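Local coordinates for aminoglycoside 3'-phosphotransferase AphA1-IAB (Acinetobacter baumannii, PDB 4FEV), which probably transfers the gamma-phosphate of ATP to the 3'-hydroxyl of kanamycin and related aminoglycosides, conferring resistance to these antibiotics, at residues A[232-237]-A[264-269]; A[195-200]-A[216-221]; A[188-193]-A[259-264]. All coordinates share one frame; numbering follows the deposited sequence.

Contact 1. Residues A[232-237]-A[264-269]; sequences ILWNCL and FHLMLD. With KAN (kanamycin a), chain G.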
loop_
_atom_site.group_PDB
_atom_site.type_symbol
_atom_site.label_atom_id
_atom_site.label_comp_id
_atom_site.label_asym_id
_atom_site.label_seq_id
_atom_site.Cartn_x
_atom_site.Cartn_y
_atom_site.Cartn_z
ATOM N N ILE A 232 -8.486 -2.045 6.573
ATOM C CA ILE A 232 -8.592 -1.715 5.170
ATOM C C ILE A 232 -9.051 -2.919 4.368
ATOM O O ILE A 232 -9.956 -2.804 3.531
ATOM C CB ILE A 232 -7.267 -1.146 4.657
ATOM C CG1 ILE A 232 -7.088 0.271 5.230
ATOM C CG2 ILE A 232 -7.214 -1.161 3.126
ATOM C CD1 ILE A 232 -5.826 1.002 4.755
ATOM N N LEU A 233 -8.466 -4.085 4.647
ATOM C CA LEU A 233 -8.872 -5.294 3.931
ATOM C C LEU A 233 -10.319 -5.693 4.256
ATOM O O LEU A 233 -11.088 -6.078 3.369
ATOM C CB LEU A 233 -7.918 -6.460 4.262
ATOM C CG LEU A 233 -8.255 -7.737 3.485
ATOM C CD1 LEU A 233 -8.253 -7.472 2.002
ATOM C CD2 LEU A 233 -7.283 -8.899 3.833
ATOM N N TRP A 234 -10.687 -5.595 5.528
ATOM C CA TRP A 234 -12.037 -5.928 5.968
ATOM C C TRP A 234 -13.055 -5.054 5.241
ATOM O O TRP A 234 -14.118 -5.519 4.804
ATOM C CB TRP A 234 -12.137 -5.711 7.471
ATOM C CG TRP A 234 -13.476 -6.016 8.095
ATOM C CD1 TRP A 234 -13.887 -7.219 8.607
ATOM C CD2 TRP A 234 -14.531 -5.090 8.357
ATOM N NE1 TRP A 234 -15.151 -7.102 9.135
ATOM C CE2 TRP A 234 -15.568 -5.804 8.994
ATOM C CE3 TRP A 234 -14.715 -3.730 8.090
ATOM C CZ2 TRP A 234 -16.767 -5.200 9.368
ATOM C CZ3 TRP A 234 -15.909 -3.135 8.462
ATOM C CH2 TRP A 234 -16.915 -3.867 9.099
ATOM N N ASN A 235 -12.711 -3.782 5.086
ATOM C CA ASN A 235 -13.574 -2.841 4.360
ATOM C C ASN A 235 -13.734 -3.273 2.904
ATOM O O ASN A 235 -14.849 -3.289 2.373
ATOM C CB ASN A 235 -12.984 -1.426 4.443
ATOM C CG ASN A 235 -13.978 -0.348 4.045
ATOM O OD1 ASN A 235 -15.166 -0.424 4.365
ATOM N ND2 ASN A 235 -13.494 0.662 3.346
ATOM N N CYS A 236 -12.632 -3.637 2.254
ATOM C CA CYS A 236 -12.697 -4.107 0.860
ATOM C C CYS A 236 -13.579 -5.336 0.689
ATOM O O CYS A 236 -14.327 -5.441 -0.278
ATOM C CB CYS A 236 -11.309 -4.451 0.327
ATOM S SG CYS A 236 -10.212 -3.049 0.122
ATOM N N LEU A 237 -13.455 -6.284 1.611
ATOM C CA LEU A 237 -14.255 -7.515 1.565
ATOM C C LEU A 237 -15.758 -7.236 1.772
ATOM O O LEU A 237 -16.631 -7.996 1.319
ATOM C CB LEU A 237 -13.709 -8.519 2.603
ATOM C CG LEU A 237 -12.305 -9.059 2.321
ATOM C CD1 LEU A 237 -11.737 -9.839 3.531
ATOM C CD2 LEU A 237 -12.291 -9.943 1.061
ATOM N N PHE A 264 -11.769 3.176 14.045
ATOM C CA PHE A 264 -10.710 4.181 14.004
ATOM C C PHE A 264 -9.888 4.149 12.717
ATOM O O PHE A 264 -9.690 5.185 12.083
ATOM C CB PHE A 264 -9.770 4.104 15.209
ATOM C CG PHE A 264 -8.604 5.043 15.098
ATOM C CD1 PHE A 264 -8.738 6.371 15.475
ATOM C CD2 PHE A 264 -7.390 4.615 14.580
ATOM C CE1 PHE A 264 -7.675 7.252 15.369
ATOM C CE2 PHE A 264 -6.324 5.492 14.459
ATOM C CZ PHE A 264 -6.469 6.816 14.856
ATOM N N HIS A 265 -9.370 2.971 12.351
ATOM C CA HIS A 265 -8.510 2.874 11.173
ATOM C C HIS A 265 -9.268 3.096 9.858
ATOM O O HIS A 265 -8.704 3.592 8.877
ATOM C CB HIS A 265 -7.722 1.555 11.183
ATOM C CG HIS A 265 -6.679 1.506 12.260
ATOM N ND1 HIS A 265 -6.948 1.054 13.534
ATOM C CD2 HIS A 265 -5.387 1.914 12.271
ATOM C CE1 HIS A 265 -5.858 1.156 14.277
ATOM N NE2 HIS A 265 -4.896 1.673 13.534
ATOM N N LEU A 266 -10.552 2.768 9.831
ATOM C CA LEU A 266 -11.336 3.093 8.627
ATOM C C LEU A 266 -11.552 4.598 8.505
ATOM O O LEU A 266 -11.421 5.162 7.431
ATOM C CB LEU A 266 -12.672 2.358 8.625
ATOM C CG LEU A 266 -12.487 0.844 8.396
ATOM C CD1 LEU A 266 -13.818 0.149 8.406
ATOM C CD2 LEU A 266 -11.751 0.600 7.075
ATOM N N MET A 267 -11.882 5.248 9.610
ATOM C CA MET A 267 -12.002 6.701 9.592
ATOM C C MET A 267 -10.676 7.362 9.206
ATOM O O MET A 267 -10.659 8.338 8.454
ATOM C CB MET A 267 -12.506 7.220 10.940
ATOM C CG MET A 267 -13.932 6.814 11.241
ATOM S SD MET A 267 -14.502 7.428 12.835
ATOM C CE MET A 267 -15.283 8.977 12.362
ATOM N N LEU A 268 -9.560 6.834 9.711
ATOM C CA LEU A 268 -8.270 7.438 9.419
ATOM C C LEU A 268 -7.950 7.350 7.923
ATOM O O LEU A 268 -7.390 8.285 7.327
ATOM C CB LEU A 268 -7.169 6.751 10.256
ATOM C CG LEU A 268 -5.743 7.222 9.999
ATOM C CD1 LEU A 268 -5.617 8.691 10.306
ATOM C CD2 LEU A 268 -4.800 6.397 10.882
ATOM N N ASP A 269 -8.323 6.235 7.302
ATOM C CA ASP A 269 -8.006 6.044 5.898
ATOM C C ASP A 269 -8.848 6.986 5.022
ATOM O O ASP A 269 -8.525 7.172 3.856
ATOM C CB ASP A 269 -8.243 4.595 5.467
ATOM C CG ASP A 269 -7.519 4.241 4.173
ATOM O OD1 ASP A 269 -6.325 4.604 4.030
ATOM O OD2 ASP A 269 -8.136 3.587 3.299
HETATM C C1 KAN G . -8.374 4.630 -2.282
HETATM C C2 KAN G . -7.209 3.711 -2.654
HETATM C C3 KAN G . -5.904 4.173 -2.033
HETATM C C4 KAN G . -5.615 5.568 -2.524
HETATM C C5 KAN G . -6.755 6.473 -2.098
HETATM C C6 KAN G . -6.342 7.844 -2.626
HETATM C C7 KAN G . -12.046 4.863 1.550
HETATM C C8 KAN G . -12.211 4.350 0.139
HETATM C C9 KAN G . -10.817 3.902 -0.372
HETATM C C10 KAN G . -9.805 5.075 -0.375
HETATM C C11 KAN G . -9.656 5.546 1.077
HETATM C C12 KAN G . -11.018 6.004 1.586
HETATM C C13 KAN G . -13.901 3.012 -1.055
HETATM C C14 KAN G . -15.258 2.459 -0.603
HETATM C C15 KAN G . -15.144 1.140 0.142
HETATM C C16 KAN G . -14.486 0.157 -0.818
HETATM C C17 KAN G . -13.113 0.702 -1.201
HETATM C C18 KAN G . -12.382 -0.222 -2.174
HETATM N N1 KAN G . -7.381 8.805 -2.247
HETATM N N2 KAN G . -8.739 6.686 1.078
HETATM N N3 KAN G . -13.379 5.343 1.992
HETATM N N4 KAN G . -16.474 0.628 0.501
HETATM O O5 KAN G . -8.013 5.979 -2.683
HETATM O O6 KAN G . -7.484 2.381 -2.180
HETATM O O7 KAN G . -4.843 3.294 -2.442
HETATM O O8 KAN G . -4.387 6.030 -1.946
HETATM O O9 KAN G . -8.521 4.644 -0.847
HETATM O O10 KAN G . -10.974 3.359 -1.701
HETATM O O11 KAN G . -13.198 3.296 0.169
HETATM O O12 KAN G . -13.263 1.998 -1.848
HETATM O O13 KAN G . -15.866 3.493 0.179
HETATM O O14 KAN G . -14.418 -1.155 -0.260
HETATM O O15 KAN G . -11.101 0.372 -2.458
HETATM O O HOH W 1 -10.411 2.170 3.784
#

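Contact 2. Residues A[195-200]-A[216-221]; sequences VTHGDF and IDVGRV. With PP1 (1-ter-butyl-3-p-tolyl-1H-pyrazolo[3,4-D]pyrimidin-4-ylamine), chain H; KAN (kanamycin a), chain G.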
loop_
_atom_site.group_PDB
_atom_site.type_symbol
_atom_site.label_atom_id
_atom_site.label_comp_id
_atom_site.label_asym_id
_atom_site.label_seq_id
_atom_site.Cartn_x
_atom_site.Cartn_y
_atom_site.Cartn_z
ATOM N N VAL A 195 4.955 -4.762 12.108
ATOM C CA VAL A 195 5.316 -4.250 10.789
ATOM C C VAL A 195 4.062 -4.322 9.915
ATOM O O VAL A 195 3.511 -5.405 9.751
ATOM C CB VAL A 195 6.408 -5.121 10.147
ATOM C CG1 VAL A 195 6.666 -4.704 8.710
ATOM C CG2 VAL A 195 7.731 -5.073 10.998
ATOM N N THR A 196 3.607 -3.184 9.383
ATOM C CA THR A 196 2.386 -3.165 8.574
ATOM C C THR A 196 2.647 -2.722 7.139
ATOM O O THR A 196 3.637 -2.060 6.854
ATOM C CB THR A 196 1.313 -2.216 9.146
ATOM O OG1 THR A 196 1.847 -0.890 9.207
ATOM C CG2 THR A 196 0.846 -2.664 10.541
ATOM N N HIS A 197 1.729 -3.071 6.240
ATOM C CA HIS A 197 1.795 -2.662 4.846
ATOM C C HIS A 197 1.314 -1.226 4.682
ATOM O O HIS A 197 1.962 -0.425 4.003
ATOM C CB HIS A 197 0.905 -3.581 3.999
ATOM C CG HIS A 197 0.890 -3.248 2.540
ATOM N ND1 HIS A 197 0.084 -2.262 2.010
ATOM C CD2 HIS A 197 1.540 -3.805 1.492
ATOM C CE1 HIS A 197 0.258 -2.208 0.702
ATOM N NE2 HIS A 197 1.141 -3.131 0.361
ATOM N N GLY A 198 0.165 -0.905 5.272
ATOM C CA GLY A 198 -0.320 0.471 5.260
ATOM C C GLY A 198 -1.431 0.744 4.258
ATOM O O GLY A 198 -2.198 1.703 4.432
ATOM N N ASP A 199 -1.517 -0.067 3.202
ATOM C CA ASP A 199 -2.653 0.029 2.263
ATOM C C ASP A 199 -3.014 -1.358 1.769
ATOM O O ASP A 199 -2.940 -1.655 0.572
ATOM C CB ASP A 199 -2.332 0.967 1.091
ATOM C CG ASP A 199 -3.588 1.418 0.332
ATOM O OD1 ASP A 199 -4.722 1.110 0.780
ATOM O OD2 ASP A 199 -3.438 2.089 -0.711
ATOM N N PHE A 200 -3.405 -2.206 2.715
ATOM C CA PHE A 200 -3.568 -3.638 2.465
ATOM C C PHE A 200 -4.958 -3.888 1.865
ATOM O O PHE A 200 -5.836 -4.501 2.486
ATOM C CB PHE A 200 -3.378 -4.430 3.763
ATOM C CG PHE A 200 -2.982 -5.867 3.549
ATOM C CD1 PHE A 200 -1.679 -6.189 3.207
ATOM C CD2 PHE A 200 -3.913 -6.888 3.692
ATOM C CE1 PHE A 200 -1.301 -7.514 3.015
ATOM C CE2 PHE A 200 -3.544 -8.219 3.506
ATOM C CZ PHE A 200 -2.241 -8.527 3.156
ATOM N N ILE A 216 2.193 -5.133 -3.499
ATOM C CA ILE A 216 2.727 -3.963 -4.176
ATOM C C ILE A 216 2.285 -2.723 -3.420
ATOM O O ILE A 216 1.523 -2.832 -2.455
ATOM C CB ILE A 216 2.206 -3.892 -5.641
ATOM C CG1 ILE A 216 0.667 -3.832 -5.659
ATOM C CG2 ILE A 216 2.706 -5.087 -6.434
ATOM C CD1 ILE A 216 0.051 -3.577 -7.062
ATOM N N ASP A 217 2.760 -1.555 -3.858
ATOM C CA ASP A 217 2.345 -0.269 -3.305
ATOM C C ASP A 217 2.653 -0.127 -1.813
ATOM O O ASP A 217 1.752 0.058 -0.988
ATOM C CB ASP A 217 0.859 -0.014 -3.574
ATOM C CG ASP A 217 0.585 1.407 -3.990
ATOM O OD1 ASP A 217 0.923 1.748 -5.146
ATOM O OD2 ASP A 217 0.037 2.173 -3.168
ATOM N N VAL A 218 3.941 -0.174 -1.483
ATOM C CA VAL A 218 4.372 -0.320 -0.096
ATOM C C VAL A 218 4.861 0.985 0.527
ATOM O O VAL A 218 5.614 0.969 1.498
ATOM C CB VAL A 218 5.493 -1.377 -0.007
ATOM C CG1 VAL A 218 4.971 -2.727 -0.447
ATOM C CG2 VAL A 218 6.712 -0.962 -0.854
ATOM N N GLY A 219 4.428 2.118 -0.025
ATOM C CA GLY A 219 4.912 3.411 0.427
ATOM C C GLY A 219 4.511 3.827 1.825
ATOM O O GLY A 219 5.088 4.761 2.386
ATOM N N ARG A 220 3.541 3.133 2.404
ATOM C CA ARG A 220 3.110 3.409 3.781
ATOM C C ARG A 220 3.601 2.360 4.788
ATOM O O ARG A 220 3.224 2.382 5.961
ATOM C CB ARG A 220 1.578 3.529 3.833
ATOM C CG ARG A 220 1.056 4.614 2.877
ATOM C CD ARG A 220 -0.468 4.856 2.918
ATOM N NE ARG A 220 -0.810 6.043 2.122
ATOM C CZ ARG A 220 -1.827 6.132 1.265
ATOM N NH1 ARG A 220 -2.018 7.255 0.587
ATOM N NH2 ARG A 220 -2.658 5.113 1.076
ATOM N N VAL A 221 4.440 1.443 4.332
ATOM C CA VAL A 221 5.015 0.439 5.234
ATOM C C VAL A 221 5.655 1.068 6.472
ATOM O O VAL A 221 6.352 2.086 6.380
ATOM C CB VAL A 221 6.050 -0.462 4.508
ATOM C CG1 VAL A 221 6.963 -1.228 5.520
ATOM C CG2 VAL A 221 5.329 -1.447 3.610
HETATM N N1 PP1 H . 1.902 -1.776 -9.811
HETATM C C2 PP1 H . 4.426 -4.336 -9.662
HETATM N N3 PP1 H . 3.913 -3.134 -9.489
HETATM C C4 PP1 H . 2.645 -2.879 -9.861
HETATM C C5 PP1 H . 1.856 -3.874 -10.422
HETATM C C6 PP1 H . 2.445 -5.137 -10.581
HETATM N N7 PP1 H . 3.708 -5.308 -10.194
HETATM N N8 PP1 H . 0.765 -1.956 -10.265
HETATM C C9 PP1 H . 0.624 -3.235 -10.643
HETATM N N10 PP1 H . 1.841 -6.209 -11.097
HETATM C C11 PP1 H . -0.532 -3.745 -11.249
HETATM C C12 PP1 H . -0.725 -5.088 -11.552
HETATM C C13 PP1 H . -1.896 -5.540 -12.148
HETATM C C14 PP1 H . -2.904 -4.639 -12.446
HETATM C C15 PP1 H . -2.736 -3.291 -12.142
HETATM C C16 PP1 H . -1.562 -2.853 -11.535
HETATM C C24 PP1 H . -4.194 -5.135 -13.101
HETATM C C28 PP1 H . 2.366 -0.470 -9.259
HETATM C C29 PP1 H . 1.189 0.502 -9.348
HETATM C C33 PP1 H . 2.766 -0.672 -7.785
HETATM C C37 PP1 H . 3.559 0.039 -10.078
HETATM C C1 KAN G . -8.374 4.630 -2.282
HETATM C C2 KAN G . -7.209 3.711 -2.654
HETATM C C3 KAN G . -5.904 4.173 -2.033
HETATM C C4 KAN G . -5.615 5.568 -2.524
HETATM C C5 KAN G . -6.755 6.473 -2.098
HETATM C C6 KAN G . -6.342 7.844 -2.626
HETATM C C7 KAN G . -12.046 4.863 1.550
HETATM C C8 KAN G . -12.211 4.350 0.139
HETATM C C9 KAN G . -10.817 3.902 -0.372
HETATM C C10 KAN G . -9.805 5.075 -0.375
HETATM C C11 KAN G . -9.656 5.546 1.077
HETATM C C12 KAN G . -11.018 6.004 1.586
HETATM C C13 KAN G . -13.901 3.012 -1.055
HETATM C C14 KAN G . -15.258 2.459 -0.603
HETATM C C15 KAN G . -15.144 1.140 0.142
HETATM C C16 KAN G . -14.486 0.157 -0.818
HETATM C C17 KAN G . -13.113 0.702 -1.201
HETATM C C18 KAN G . -12.382 -0.222 -2.174
HETATM N N1 KAN G . -7.381 8.805 -2.247
HETATM N N2 KAN G . -8.739 6.686 1.078
HETATM N N3 KAN G . -13.379 5.343 1.992
HETATM N N4 KAN G . -16.474 0.628 0.501
HETATM O O5 KAN G . -8.013 5.979 -2.683
HETATM O O6 KAN G . -7.484 2.381 -2.180
HETATM O O7 KAN G . -4.843 3.294 -2.442
HETATM O O8 KAN G . -4.387 6.030 -1.946
HETATM O O9 KAN G . -8.521 4.644 -0.847
HETATM O O10 KAN G . -10.974 3.359 -1.701
HETATM O O11 KAN G . -13.198 3.296 0.169
HETATM O O12 KAN G . -13.263 1.998 -1.848
HETATM O O13 KAN G . -15.866 3.493 0.179
HETATM O O14 KAN G . -14.418 -1.155 -0.260
HETATM O O15 KAN G . -11.101 0.372 -2.458
HETATM O O HOH W 2 1.455 1.387 7.818
HETATM O O HOH W 3 1.758 1.009 1.642
HETATM O O HOH W 4 -3.710 3.532 3.058
HETATM O O HOH W 5 -0.676 3.930 -1.363
#

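Contact 3. Residues A[188-193]-A[259-264]; sequences PFSPDS and MNKLQF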
loop_
_atom_site.group_PDB
_atom_site.type_symbol
_atom_site.label_atom_id
_atom_site.label_comp_id
_atom_site.label_asym_id
_atom_site.label_seq_id
_atom_site.Cartn_x
_atom_site.Cartn_y
_atom_site.Cartn_z
ATOM N N PRO A 188 -8.262 7.093 23.634
ATOM C CA PRO A 188 -7.109 6.284 23.227
ATOM C C PRO A 188 -7.469 4.802 23.157
ATOM O O PRO A 188 -8.563 4.418 23.571
ATOM C CB PRO A 188 -6.122 6.525 24.366
ATOM C CG PRO A 188 -7.009 6.636 25.574
ATOM C CD PRO A 188 -8.316 7.256 25.099
ATOM N N PHE A 189 -6.569 3.984 22.618
ATOM C CA PHE A 189 -6.729 2.536 22.698
ATOM C C PHE A 189 -5.371 1.880 22.903
ATOM O O PHE A 189 -4.340 2.536 22.771
ATOM C CB PHE A 189 -7.488 1.951 21.492
ATOM C CG PHE A 189 -6.894 2.298 20.149
ATOM C CD1 PHE A 189 -5.714 1.698 19.707
ATOM C CD2 PHE A 189 -7.534 3.201 19.315
ATOM C CE1 PHE A 189 -5.177 2.010 18.456
ATOM C CE2 PHE A 189 -7.012 3.517 18.078
ATOM C CZ PHE A 189 -5.830 2.923 17.642
ATOM N N SER A 190 -5.383 0.595 23.243
ATOM C CA SER A 190 -4.166 -0.119 23.641
ATOM C C SER A 190 -3.113 -0.163 22.540
ATOM O O SER A 190 -3.422 -0.464 21.393
ATOM C CB SER A 190 -4.500 -1.553 24.072
ATOM O OG SER A 190 -4.897 -2.341 22.957
ATOM N N PRO A 191 -1.854 0.108 22.905
ATOM C CA PRO A 191 -0.750 0.073 21.945
ATOM C C PRO A 191 -0.510 -1.334 21.402
ATOM O O PRO A 191 -0.403 -2.300 22.156
ATOM C CB PRO A 191 0.453 0.543 22.775
ATOM C CG PRO A 191 0.095 0.203 24.181
ATOM C CD PRO A 191 -1.395 0.392 24.276
ATOM N N ASP A 192 -0.460 -1.441 20.084
ATOM C CA ASP A 192 -0.021 -2.663 19.434
ATOM C C ASP A 192 0.907 -2.248 18.303
ATOM O O ASP A 192 0.621 -1.291 17.571
ATOM C CB ASP A 192 -1.223 -3.448 18.914
ATOM C CG ASP A 192 -0.825 -4.568 17.993
ATOM O OD1 ASP A 192 -0.463 -5.657 18.490
ATOM O OD2 ASP A 192 -0.872 -4.353 16.766
ATOM N N SER A 193 2.040 -2.926 18.183
ATOM C CA SER A 193 3.014 -2.553 17.167
ATOM C C SER A 193 3.484 -3.759 16.391
ATOM O O SER A 193 4.140 -4.642 16.955
ATOM C CB SER A 193 4.241 -1.885 17.807
ATOM O OG SER A 193 3.896 -0.709 18.503
ATOM N N MET A 259 -14.012 -3.610 17.397
ATOM C CA MET A 259 -14.778 -2.723 16.519
ATOM C C MET A 259 -14.383 -1.260 16.664
ATOM O O MET A 259 -14.491 -0.500 15.708
ATOM C CB MET A 259 -16.281 -2.890 16.748
ATOM C CG MET A 259 -16.749 -4.332 16.589
ATOM S SD MET A 259 -16.315 -5.000 14.971
ATOM C CE MET A 259 -17.488 -4.133 13.928
ATOM N N ASN A 260 -13.942 -0.873 17.856
ATOM C CA ASN A 260 -13.367 0.456 18.066
ATOM C C ASN A 260 -12.117 0.706 17.211
ATOM O O ASN A 260 -12.042 1.709 16.510
ATOM C CB ASN A 260 -13.068 0.684 19.555
ATOM C CG ASN A 260 -12.666 2.125 19.859
ATOM O OD1 ASN A 260 -13.499 3.031 19.829
ATOM N ND2 ASN A 260 -11.388 2.337 20.162
ATOM N N LYS A 261 -11.137 -0.201 17.256
ATOM C CA LYS A 261 -9.939 -0.055 16.426
ATOM C C LYS A 261 -10.250 -0.175 14.956
ATOM O O LYS A 261 -9.616 0.471 14.127
ATOM C CB LYS A 261 -8.864 -1.104 16.774
ATOM C CG LYS A 261 -8.111 -0.833 18.066
ATOM C CD LYS A 261 -6.966 -1.838 18.230
ATOM C CE LYS A 261 -6.246 -1.648 19.549
ATOM N NZ LYS A 261 -4.957 -2.399 19.599
ATOM N N LEU A 262 -11.194 -1.048 14.625
ATOM C CA LEU A 262 -11.591 -1.207 13.242
ATOM C C LEU A 262 -12.154 0.130 12.756
ATOM O O LEU A 262 -11.749 0.633 11.713
ATOM C CB LEU A 262 -12.639 -2.323 13.120
ATOM C CG LEU A 262 -12.807 -3.021 11.771
ATOM C CD1 LEU A 262 -11.516 -3.694 11.343
ATOM C CD2 LEU A 262 -13.927 -4.045 11.856
ATOM N N GLN A 263 -13.058 0.727 13.531
ATOM C CA GLN A 263 -13.671 1.988 13.102
ATOM C C GLN A 263 -12.636 3.095 13.040
ATOM O O GLN A 263 -12.609 3.855 12.082
ATOM C CB GLN A 263 -14.823 2.424 13.992
ATOM C CG GLN A 263 -15.451 3.746 13.464
ATOM C CD GLN A 263 -16.709 4.155 14.171
ATOM O OE1 GLN A 263 -17.343 5.143 13.800
ATOM N NE2 GLN A 263 -17.089 3.403 15.191
ATOM N N PHE A 264 -11.769 3.176 14.045
ATOM C CA PHE A 264 -10.710 4.181 14.004
ATOM C C PHE A 264 -9.888 4.149 12.717
ATOM O O PHE A 264 -9.690 5.185 12.083
ATOM C CB PHE A 264 -9.770 4.104 15.209
ATOM C CG PHE A 264 -8.604 5.043 15.098
ATOM C CD1 PHE A 264 -8.738 6.371 15.475
ATOM C CD2 PHE A 264 -7.390 4.615 14.580
ATOM C CE1 PHE A 264 -7.675 7.252 15.369
ATOM C CE2 PHE A 264 -6.324 5.492 14.459
ATOM C CZ PHE A 264 -6.469 6.816 14.856
#

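Contact 1. Residues A[232-237]-A[264-269]
Leu266 meets Asn235 and Trp234 where two helices, 227-237 and 259-269, cross almost perpendicularly in a buried helix-helix contact beside bound kanamycin. Over the short segments the axes come within 10.1 Å and cross at -83°, so the interface is compact and a few side chains carry it. Leucine suits the centre because its two methyls can fork. Its CG lies anti to its own carbonyl carbon (chi1 -70°), a turn that sends the branched end toward the other helix although the CB does not point there. One branch, CD2, presses on the aliphatic CB of Asn235 at 3.5 Å. The other, CD1, sits 3.9 Å from CZ3 of Trp234, the indole crossing the leucine at about a right angle; the broad indole spans two neighbours, meeting Leu266 with its six-membered ring and also Phe249 of helix 242-252.

One turn further along helix 259-269 the contact becomes polar. The CD1 methyl of Ile232 ends 3.7 Å from CG of Asp269, an apolar tip laid against a carboxylate whose OD2 is held by a water. Water 1 donates to Asp269 OD2 at 2.7 Å and accepts a long, weak bond from Asn235 ND2; the stronger partner of that amide is Asp168. An asparagine can thus offer its CB to the leucine while its amide N-H groups serve the polar side. The backbone O of Asp269 accepts a 2.8 Å hydrogen bond from amino group N2 of kanamycin, and negative charge nearby would probably suit such an amine. Asp168 and Glu270 also bind the drug. The crossed pair, apolar at Leu266 and polar on the side facing kanamycin, lines part of the aminoglycoside pocket in the helical C-terminal lobe of a kinase-like antibiotic phosphotransferase.

Contact 2. Residues A[195-200]-A[216-221]
His197 reaches across to the 216-221 loop and donates from NE2 to the backbone O of Ile216 at 2.9 Å, the oxygen lying in the ring plane. ND1 accepts the backbone N-H of Asp199 at 3.0 Å. With CG anti to the backbone N (chi1 180°), the ring folds back between the two loops, and its two in-plane bonds fix its rotation. Histidine suits the place because one edge donates while the other accepts.

Asp229 of helix 227-237 accepts from N of both His197 and Gly198. Water 3 donates to O of His197 and of Asp217 and accepts from N of Arg220. Gly198 has a positive phi (102°), easy for glycine, and its CA packs 3.9 Å from CB of Arg220.

A long salt bridge of 3.6 Å joins Asp199 OD2 to Arg220 NH2. Asp217 OD2 lies 4.3 Å from Asp199 OD2; water 5, donating to Asp217 OD2 and weakly to Asp199 OD2, and Lys56, paired with Asp217 OD1, probably ease this closeness. Asp199 is probably the proton acceptor, and its OD2 accepts a 2.5 Å hydrogen bond from kanamycin O7, the 3'-hydroxyl, consistent with a base poised on the group to be phosphorylated.

Contact 3. Residues A[188-193]-A[259-264]
Phe189 plugs the loop 188-193 onto the first turns of helix 259-269, meeting both Phe264 and Lys261. Its CG sits between the backbone N and the carbonyl carbon (chi1 55°), which aims the ring at the helix. The ring turns an edge to the face of Phe264 in a T-shaped pair, centroids 5.3 Å apart and planes at 69°, with CE2 coming in 3.7 Å from CD2 of Phe264. A flat ring suits this place because edge and face can both be used.

Lys261 lies over one face of Phe189; Arg146 also makes a cation-pi contact with the ring. The lysine CG stands over the face in a CH-pi contact, 4.0 Å from the Phe189 centroid, and the chain then runs on obliquely, Lys261 CE reaching 3.4 Å from Phe189 CD1. The chain is extended beyond CG, and this length carries the ammonium past the ring to polar partners.

Hydrogen bonding and charge finish the contact. Lys261 NZ donates to O of Ser190 at 3.1 Å, 24° out of the carbonyl plane, and weakly to OG of the same serine. Its salt-bridge partner is Asp225, whereas the carboxylate of Asp192 pairs with Arg226. Asn260 brings ND2 beside Phe189 but bonds with it to O of Leu186. Lysine suits the site by joining an apolar stem to a charged end. The contact fastens the loop before strand 194-196 to the start of helix 259-269, in the helical C-terminal lobe of the kinase-like phosphotransferase fold.

Overall arrangement
From the N terminus, the chain first supplies the loop 188-193, which pairs with helix 259-269 and closes contact 3 across 65 intervening residues. Strand 194-196 follows directly, and contact 2 shuts a shorter loop, 195-200 to 216-221, lying wholly within that span. Helix 227-237 then opens contact 1, which ends on helix 259-269; contacts 1 and 3 therefore cross along the chain and share Phe264. Contacts 1 and 2 come in series yet touch, Leu233 CB lying 3.4 Å from Phe200 O, and both reach kanamycin. Together the three join the catalytic loop, the two helices beside the drug and the loop 188-193.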